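Local coordinates for protein geranyl diphosphate synthase small subunit (Antirrhinum majus, PDB 3QKC) that probably acts as the regulatory, non-catalytic partner of a prenyltransferase large subunit, steering product formation toward geranyl diphosphate in isoprenoid biosynthesis, at residues E199-K204 / E242-E247; I153-Y158 / I172-K177; I99-K102 / I107-L110. All blocks are in the same frame, centred on the assembly; numbering follows the deposited sequence.

Interaction 1 of 3, residues E199-K204 / E242-E247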
loop_
_atom_site.group_PDB
_atom_site.type_symbol
_atom_site.label_atom_id
_atom_site.label_comp_id
_atom_site.label_asym_id
_atom_site.label_seq_id
_atom_site.Cartn_x
_atom_site.Cartn_y
_atom_site.Cartn_z
ATOM N N GLU A 199 4.054 15.904 20.412
ATOM C CA GLU A 199 2.730 15.458 19.984
ATOM C C GLU A 199 1.893 16.637 19.479
ATOM O O GLU A 199 1.257 16.556 18.431
ATOM C CB GLU A 199 2.005 14.783 21.156
ATOM C CG GLU A 199 2.514 13.387 21.530
ATOM C CD GLU A 199 1.906 12.296 20.666
ATOM O OE1 GLU A 199 1.662 11.175 21.182
ATOM O OE2 GLU A 199 1.662 12.560 19.466
ATOM N N ASP A 200 1.910 17.732 20.241
ATOM C CA ASP A 200 1.204 18.965 19.895
ATOM C C ASP A 200 1.753 19.608 18.620
ATOM O O ASP A 200 0.995 20.162 17.822
ATOM C CB ASP A 200 1.301 19.984 21.045
ATOM C CG ASP A 200 0.785 19.440 22.380
ATOM O OD1 ASP A 200 0.495 18.227 22.490
ATOM O OD2 ASP A 200 0.677 20.243 23.334
ATOM N N LYS A 201 3.068 19.545 18.438
ATOM C CA LYS A 201 3.700 20.176 17.283
ATOM C C LYS A 201 3.540 19.365 15.999
ATOM O O LYS A 201 3.711 19.896 14.904
ATOM C CB LYS A 201 5.173 20.479 17.557
ATOM C CG LYS A 201 5.386 21.640 18.527
ATOM C CD LYS A 201 6.854 22.067 18.629
ATOM C CE LYS A 201 7.687 21.067 19.424
ATOM N NZ LYS A 201 8.664 21.747 20.329
ATOM N N ILE A 202 3.214 18.081 16.132
ATOM C CA ILE A 202 2.911 17.263 14.958
ATOM C C ILE A 202 1.543 17.668 14.395
ATOM O O ILE A 202 1.409 17.929 13.201
ATOM C CB ILE A 202 2.930 15.751 15.274
ATOM C CG1 ILE A 202 4.298 15.328 15.825
ATOM C CG2 ILE A 202 2.570 14.952 14.028
ATOM C CD1 ILE A 202 4.325 13.933 16.443
ATOM N N GLU A 203 0.546 17.718 15.280
ATOM C CA GLU A 203 -0.808 18.162 14.946
ATOM C C GLU A 203 -0.786 19.510 14.212
ATOM O O GLU A 203 -1.507 19.704 13.234
ATOM C CB GLU A 203 -1.676 18.249 16.223
ATOM C CG GLU A 203 -1.962 16.882 16.899
ATOM C CD GLU A 203 -2.310 16.968 18.395
ATOM O OE1 GLU A 203 -2.853 17.999 18.860
ATOM O OE2 GLU A 203 -2.044 15.985 19.121
ATOM N N LYS A 204 0.059 20.428 14.681
ATOM C CA LYS A 204 0.137 21.765 14.105
ATOM C C LYS A 204 0.693 21.759 12.676
ATOM O O LYS A 204 0.125 22.396 11.785
ATOM C CB LYS A 204 0.929 22.710 15.012
ATOM C CG LYS A 204 0.144 23.188 16.245
ATOM C CD LYS A 204 0.795 24.391 16.905
ATOM C CE LYS A 204 -0.159 25.096 17.869
ATOM N NZ LYS A 204 -1.057 26.071 17.175
ATOM N N GLU A 242 3.466 30.032 13.526
ATOM C CA GLU A 242 3.876 30.907 14.630
ATOM C C GLU A 242 4.487 30.168 15.831
ATOM O O GLU A 242 5.315 30.729 16.556
ATOM C CB GLU A 242 2.704 31.778 15.097
ATOM C CG GLU A 242 2.105 32.655 14.003
ATOM C CD GLU A 242 1.422 33.898 14.546
ATOM O OE1 GLU A 242 1.480 34.937 13.862
ATOM O OE2 GLU A 242 0.839 33.847 15.650
ATOM N N SER A 243 4.084 28.918 16.034
ATOM C CA SER A 243 4.570 28.124 17.160
ATOM C C SER A 243 6.001 27.608 16.960
ATOM O O SER A 243 6.614 27.082 17.892
ATOM C CB SER A 243 3.616 26.960 17.436
ATOM O OG SER A 243 2.319 27.442 17.760
ATOM N N PHE A 244 6.524 27.764 15.747
ATOM C CA PHE A 244 7.872 27.315 15.408
ATOM C C PHE A 244 8.741 28.524 15.091
ATOM O O PHE A 244 8.275 29.658 15.186
ATOM C CB PHE A 244 7.824 26.353 14.213
ATOM C CG PHE A 244 6.859 25.213 14.393
ATOM C CD1 PHE A 244 7.280 24.011 14.947
ATOM C CD2 PHE A 244 5.523 25.350 14.025
ATOM C CE1 PHE A 244 6.391 22.961 15.127
ATOM C CE2 PHE A 244 4.625 24.308 14.202
ATOM C CZ PHE A 244 5.056 23.109 14.756
ATOM N N GLY A 245 9.998 28.285 14.725
ATOM C CA GLY A 245 10.894 29.362 14.275
ATOM C C GLY A 245 12.275 28.872 13.877
ATOM O O GLY A 245 12.595 27.690 14.050
ATOM N N GLY A 246 13.090 29.778 13.332
ATOM C CA GLY A 246 14.492 29.472 13.032
ATOM C C GLY A 246 14.926 29.590 11.580
ATOM O O GLY A 246 15.861 28.906 11.152
ATOM N N GLU A 247 14.249 30.451 10.821
ATOM C CA GLU A 247 14.659 30.805 9.452
ATOM C C GLU A 247 14.267 29.777 8.381
ATOM O O GLU A 247 14.087 30.139 7.216
ATOM C CB GLU A 247 16.161 31.098 9.395
ATOM C CG GLU A 247 16.573 32.132 8.363
ATOM C CD GLU A 247 18.076 32.284 8.289
ATOM O OE1 GLU A 247 18.642 31.965 7.221
ATOM O OE2 GLU A 247 18.692 32.705 9.300
#
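K201, in the opening turn of helix 199-219, and S243, just beyond the end of helix 227-241, bring the two backbones nearest, with 8.0 Å between K201 CA and S243 CA. No hydrogen bond bridges them at that separation, and the ring of F244 reaches across from the 242-247 loop with its CG anti to the carbonyl carbon (chi1 -52°). The leading edge of the ring meets the helix backbone: F244 CZ lies 3.5 Å from K201 O, and this oxygen is in the ring plane. On one flank the aliphatic part of K201 runs obliquely past, its CD 3.6 Å from F244 CE1, while K204 CB makes a looser contact, 4.1 Å from F244 CE2. In the all-helical isoprenoid synthase fold this is a surface contact, joining the start of one helix to the turn between 227-241 and the last helix, 248-255. F244 also packs on V60 of a separate loop. The methylene chain of K204 passes S243, with K204 CE 3.4 Å from S243 OG. The ammonium groups have long, weak ion-pair partners just outside the two segments, K201 NZ with D198 and K204 NZ with E240.

Interaction 2 of 3, residues I153-Y158 / I172-K177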
loop_
_atom_site.group_PDB
_atom_site.type_symbol
_atom_site.label_atom_id
_atom_site.label_comp_id
_atom_site.label_asym_id
_atom_site.label_seq_id
_atom_site.Cartn_x
_atom_site.Cartn_y
_atom_site.Cartn_z
ATOM N N ILE A 153 -6.638 10.328 -0.310
ATOM C CA ILE A 153 -6.718 10.460 -1.764
ATOM C C ILE A 153 -7.894 9.719 -2.406
ATOM O O ILE A 153 -8.536 10.254 -3.297
ATOM C CB ILE A 153 -5.398 10.052 -2.454
ATOM C CG1 ILE A 153 -4.326 11.115 -2.223
ATOM C CG2 ILE A 153 -5.596 9.874 -3.958
ATOM C CD1 ILE A 153 -2.932 10.634 -2.536
ATOM N N VAL A 154 -8.150 8.492 -1.958
ATOM C CA VAL A 154 -9.183 7.639 -2.545
ATOM C C VAL A 154 -10.593 8.159 -2.175
ATOM O O VAL A 154 -11.527 8.050 -2.972
ATOM C CB VAL A 154 -8.918 6.115 -2.213
ATOM C CG1 VAL A 154 -10.134 5.276 -2.421
ATOM C CG2 VAL A 154 -7.732 5.556 -3.087
ATOM N N GLU A 155 -10.726 8.751 -0.985
ATOM C CA GLU A 155 -11.952 9.474 -0.610
ATOM C C GLU A 155 -12.176 10.612 -1.620
ATOM O O GLU A 155 -13.258 10.738 -2.196
ATOM C CB GLU A 155 -11.847 10.061 0.812
ATOM C CG GLU A 155 -12.985 9.714 1.810
ATOM C CD GLU A 155 -14.396 10.108 1.384
ATOM O OE1 GLU A 155 -15.039 10.936 2.098
ATOM O OE2 GLU A 155 -14.889 9.565 0.361
ATOM N N GLY A 156 -11.136 11.419 -1.836
ATOM C CA GLY A 156 -11.168 12.510 -2.806
ATOM C C GLY A 156 -11.541 12.051 -4.200
ATOM O O GLY A 156 -12.449 12.603 -4.825
ATOM N N GLN A 157 -10.858 11.023 -4.692
ATOM C CA GLN A 157 -11.140 10.522 -6.032
ATOM C C GLN A 157 -12.592 10.013 -6.150
ATOM O O GLN A 157 -13.234 10.203 -7.185
ATOM C CB GLN A 157 -10.159 9.426 -6.426
ATOM C CG GLN A 157 -8.668 9.812 -6.435
ATOM C CD GLN A 157 -7.796 8.592 -6.681
ATOM O OE1 GLN A 157 -8.223 7.467 -6.449
ATOM N NE2 GLN A 157 -6.589 8.807 -7.175
ATOM N N TYR A 158 -13.087 9.380 -5.088
ATOM C CA TYR A 158 -14.485 8.914 -5.010
ATOM C C TYR A 158 -15.463 10.070 -5.263
ATOM O O TYR A 158 -16.338 9.956 -6.109
ATOM C CB TYR A 158 -14.776 8.187 -3.675
ATOM C CG TYR A 158 -16.194 7.634 -3.499
ATOM C CD1 TYR A 158 -17.202 8.393 -2.876
ATOM C CD2 TYR A 158 -16.519 6.354 -3.936
ATOM C CE1 TYR A 158 -18.506 7.886 -2.713
ATOM C CE2 TYR A 158 -17.800 5.836 -3.785
ATOM C CZ TYR A 158 -18.793 6.601 -3.173
ATOM O OH TYR A 158 -20.053 6.069 -3.029
ATOM N N ILE A 172 -15.806 20.715 -4.729
ATOM C CA ILE A 172 -14.487 20.884 -5.349
ATOM C C ILE A 172 -13.418 21.097 -4.280
ATOM O O ILE A 172 -12.391 20.396 -4.277
ATOM C CB ILE A 172 -14.470 22.022 -6.390
ATOM C CG1 ILE A 172 -15.277 21.619 -7.626
ATOM C CG2 ILE A 172 -13.033 22.377 -6.794
ATOM C CD1 ILE A 172 -15.619 22.776 -8.553
ATOM N N GLU A 173 -13.666 22.042 -3.372
ATOM C CA GLU A 173 -12.771 22.263 -2.240
ATOM C C GLU A 173 -12.540 20.979 -1.453
ATOM O O GLU A 173 -11.401 20.658 -1.132
ATOM C CB GLU A 173 -13.292 23.361 -1.304
ATOM C CG GLU A 173 -12.288 23.733 -0.206
ATOM C CD GLU A 173 -12.705 24.924 0.640
ATOM O OE1 GLU A 173 -13.719 25.589 0.319
ATOM O OE2 GLU A 173 -11.999 25.201 1.638
ATOM N N TYR A 174 -13.617 20.246 -1.152
ATOM C CA TYR A 174 -13.518 18.997 -0.399
ATOM C C TYR A 174 -12.572 18.005 -1.073
ATOM O O TYR A 174 -11.785 17.344 -0.400
ATOM C CB TYR A 174 -14.886 18.331 -0.196
ATOM C CG TYR A 174 -14.820 17.053 0.631
ATOM C CD1 TYR A 174 -14.465 17.095 1.977
ATOM C CD2 TYR A 174 -15.089 15.804 0.062
ATOM C CE1 TYR A 174 -14.389 15.937 2.746
ATOM C CE2 TYR A 174 -15.017 14.637 0.828
ATOM C CZ TYR A 174 -14.663 14.716 2.173
ATOM O OH TYR A 174 -14.594 13.576 2.954
ATOM N N VAL A 175 -12.687 17.891 -2.393
ATOM C CA VAL A 175 -11.817 17.025 -3.175
ATOM C C VAL A 175 -10.349 17.468 -3.057
ATOM O O VAL A 175 -9.464 16.620 -2.898
ATOM C CB VAL A 175 -12.305 16.920 -4.646
ATOM C CG1 VAL A 175 -11.213 16.358 -5.557
ATOM C CG2 VAL A 175 -13.579 16.065 -4.723
ATOM N N CYS A 176 -10.103 18.784 -3.095
ATOM C CA CYS A 176 -8.753 19.340 -2.951
ATOM C C CYS A 176 -8.149 19.079 -1.580
ATOM O O CYS A 176 -6.968 18.738 -1.455
ATOM C CB CYS A 176 -8.747 20.834 -3.242
ATOM S SG CYS A 176 -8.965 21.214 -4.988
ATOM N N LYS A 177 -8.979 19.236 -0.557
ATOM C CA LYS A 177 -8.628 18.912 0.801
ATOM C C LYS A 177 -8.281 17.436 0.970
ATOM O O LYS A 177 -7.361 17.093 1.709
ATOM C CB LYS A 177 -9.787 19.291 1.734
ATOM C CG LYS A 177 -9.471 19.132 3.207
ATOM C CD LYS A 177 -10.646 19.549 4.093
ATOM C CE LYS A 177 -10.788 18.599 5.286
ATOM N NZ LYS A 177 -11.940 19.010 6.174
#
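The phenol of Y174 gives its proton to E155 OE1 in a hydrogen bond of 2.8 Å from Y174 OH, linking two consecutive helices, 153-160 and 169-195, of the helical isoprenoid synthase fold. OE1 lies in the plane of the tyrosine ring, beyond its hydroxyl-bearing edge, yet the hydroxyl arrives from above the carboxylate, 36° out of that plane. Carboxylate and ring are turned 65° against each other. E155 reaches this position by a bend at chi2 (-58°), which swings its carboxylate across to the tyrosine.

Beside the polar pair the helices come very close, G156 CA standing only 4.6 Å from V175 CA. With no side chain on G156 the two backbones can approach this closely; the V175 methyls lie against the glycine carbonyl, V175 CG2 3.6 Å from G156 O and CG1 4.0 Å from that same oxygen.

Around this first shell, H159 serves both polar partners, its NE2 making a weak hydrogen bond with E155 OE1 and its ring meeting that of Y174 at a steep angle. The side chain of E155 also touches K178 one turn beyond Y174. Farther out, E173 forms a salt bridge with R229, and Q157 NE2 is hydrogen-bonded to E85 OE1. The other carboxylate oxygen, E155 OE2, takes a weak hydrogen bond with S32 OG of the second subunit.

Interaction 3 of 3, residues I99-K102 / I107-L110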
loop_
_atom_site.group_PDB
_atom_site.type_symbol
_atom_site.label_atom_id
_atom_site.label_comp_id
_atom_site.label_asym_id
_atom_site.label_seq_id
_atom_site.Cartn_x
_atom_site.Cartn_y
_atom_site.Cartn_z
ATOM N N ILE A 99 -3.199 12.783 -20.880
ATOM C CA ILE A 99 -1.744 12.771 -20.872
ATOM C C ILE A 99 -1.231 11.765 -21.906
ATOM O O ILE A 99 -2.020 11.026 -22.503
ATOM C CB ILE A 99 -1.185 12.469 -19.458
ATOM C CG1 ILE A 99 -1.477 11.022 -19.043
ATOM C CG2 ILE A 99 -1.767 13.463 -18.434
ATOM C CD1 ILE A 99 -0.803 10.600 -17.725
ATOM N N GLN A 100 0.078 11.760 -22.143
ATOM C CA GLN A 100 0.664 10.727 -22.983
ATOM C C GLN A 100 0.968 9.487 -22.150
ATOM O O GLN A 100 1.352 9.590 -20.991
ATOM C CB GLN A 100 1.914 11.231 -23.731
ATOM C CG GLN A 100 1.669 12.409 -24.699
ATOM C CD GLN A 100 0.714 12.098 -25.872
ATOM O OE1 GLN A 100 0.507 10.937 -26.253
ATOM N NE2 GLN A 100 0.154 13.157 -26.467
ATOM N N HIS A 101 0.754 8.324 -22.750
ATOM C CA HIS A 101 1.013 7.035 -22.128
ATOM C C HIS A 101 2.016 6.260 -22.973
ATOM O O HIS A 101 1.731 5.916 -24.110
ATOM C CB HIS A 101 -0.282 6.228 -22.037
ATOM C CG HIS A 101 -1.383 6.944 -21.327
ATOM N ND1 HIS A 101 -1.558 6.865 -19.960
ATOM C CD2 HIS A 101 -2.360 7.755 -21.788
ATOM C CE1 HIS A 101 -2.598 7.602 -19.614
ATOM N NE2 HIS A 101 -3.103 8.151 -20.705
ATOM N N LYS A 102 3.187 5.992 -22.400
ATOM C CA LYS A 102 4.200 5.135 -23.021
ATOM C C LYS A 102 3.870 3.647 -22.844
ATOM O O LYS A 102 4.400 2.807 -23.560
ATOM C CB LYS A 102 5.581 5.464 -22.436
ATOM C CG LYS A 102 6.753 4.670 -23.010
ATOM C CD LYS A 102 8.076 5.101 -22.372
ATOM C CE LYS A 102 9.272 4.294 -22.913
ATOM N NZ LYS A 102 10.590 4.876 -22.491
ATOM N N ILE A 107 -0.698 -2.377 -17.821
ATOM C CA ILE A 107 0.613 -2.154 -17.223
ATOM C C ILE A 107 0.620 -0.980 -16.251
ATOM O O ILE A 107 1.235 -1.042 -15.193
ATOM C CB ILE A 107 1.679 -1.909 -18.334
ATOM C CG1 ILE A 107 1.775 -3.109 -19.290
ATOM C CG2 ILE A 107 3.047 -1.535 -17.750
ATOM C CD1 ILE A 107 2.108 -4.416 -18.610
ATOM N N GLU A 108 -0.049 0.101 -16.621
ATOM C CA GLU A 108 -0.218 1.221 -15.700
ATOM C C GLU A 108 -0.980 0.813 -14.443
ATOM O O GLU A 108 -0.688 1.311 -13.355
ATOM C CB GLU A 108 -0.896 2.404 -16.387
ATOM C CG GLU A 108 -0.009 3.101 -17.409
ATOM C CD GLU A 108 -0.738 4.207 -18.170
ATOM O OE1 GLU A 108 -1.989 4.266 -18.092
ATOM O OE2 GLU A 108 -0.064 5.030 -18.826
ATOM N N LEU A 109 -1.947 -0.088 -14.593
ATOM C CA LEU A 109 -2.756 -0.537 -13.438
ATOM C C LEU A 109 -1.895 -1.266 -12.402
ATOM O O LEU A 109 -1.908 -0.941 -11.232
ATOM C CB LEU A 109 -3.916 -1.430 -13.883
ATOM C CG LEU A 109 -4.730 -2.187 -12.817
ATOM C CD1 LEU A 109 -5.548 -1.231 -11.929
ATOM C CD2 LEU A 109 -5.646 -3.182 -13.490
ATOM N N LEU A 110 -1.132 -2.246 -12.854
ATOM C CA LEU A 110 -0.318 -3.018 -11.942
ATOM C C LEU A 110 0.886 -2.236 -11.417
ATOM O O LEU A 110 1.280 -2.417 -10.259
ATOM C CB LEU A 110 0.076 -4.354 -12.584
ATOM C CG LEU A 110 0.985 -4.434 -13.796
ATOM C CD1 LEU A 110 2.437 -4.423 -13.344
ATOM C CD2 LEU A 110 0.673 -5.704 -14.562
#
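E108 OE2 accepts a hydrogen bond of 2.6 Å from H101 ND1, the one bond that joins this loop segment to the helix segment. It is moderately straight, with an N-H...O angle of 156°, and well aimed at both ends: the acceptor sits at the ring edge, close to the imidazole plane, and offers its syn lone pair, on the side of the other carboxylate oxygen. That second oxygen, E108 OE1, is 3.2 Å from H101 ND1. The two flat groups are not coplanar, their planes being 53° apart, and the side chains meet at about a right angle.

The backbones stay well separated, with 8.8 Å from H101 CA to E108 CA, and the glutamate covers much of that distance. Beyond CG its chain is extended, carrying the carboxylate out from the helix to the imidazole. E108 OE2 also lies 3.4 Å from both H101 CB and H101 CG, on the CB side of the ring nitrogen. E108 is buried, so a donor so close would be expected to stabilise its negative charge, and the carboxylate in turn would favour a protonated ring.

This is a His-carboxylate pair closing the end of a long connection. It spans the start of helix 105-126, from residues late in the loop after helix 68-85 to the first turn of the helix itself. E108 lies against T83 of helix 68-85 and against L87 and P88 in the loop that follows. From the same helical turn, I107 packs on P36 of helix 34-43 and on L161 of the second subunit, while L109 meets its own counterpart across the dimer, so helix 105-126 lies in the interface, with helices 34-43 and 68-85 of its own chain beside it.

The contacts follow one another along the chain, interaction 3 closing before interaction 2 opens and interaction 2 before interaction 1. Interactions 1 and 3 lie on opposite sides of the chain's centre, with centres about 40 Å apart. Interaction 2 lies nearer to each, its centre about 22 Å from that of interaction 3 and about 26 Å from that of interaction 1, with nearest atoms about 11 and 12 Å apart. Helices 169-195 and 199-219, consecutive in sequence, relate interaction 2 to interaction 1. Interactions 2 and 3 are linked through the dimer instead: L110 packs on V154 of the second subunit, and Q157 on L110 of that subunit, whereas interaction 1 touches no other chain of the assembly.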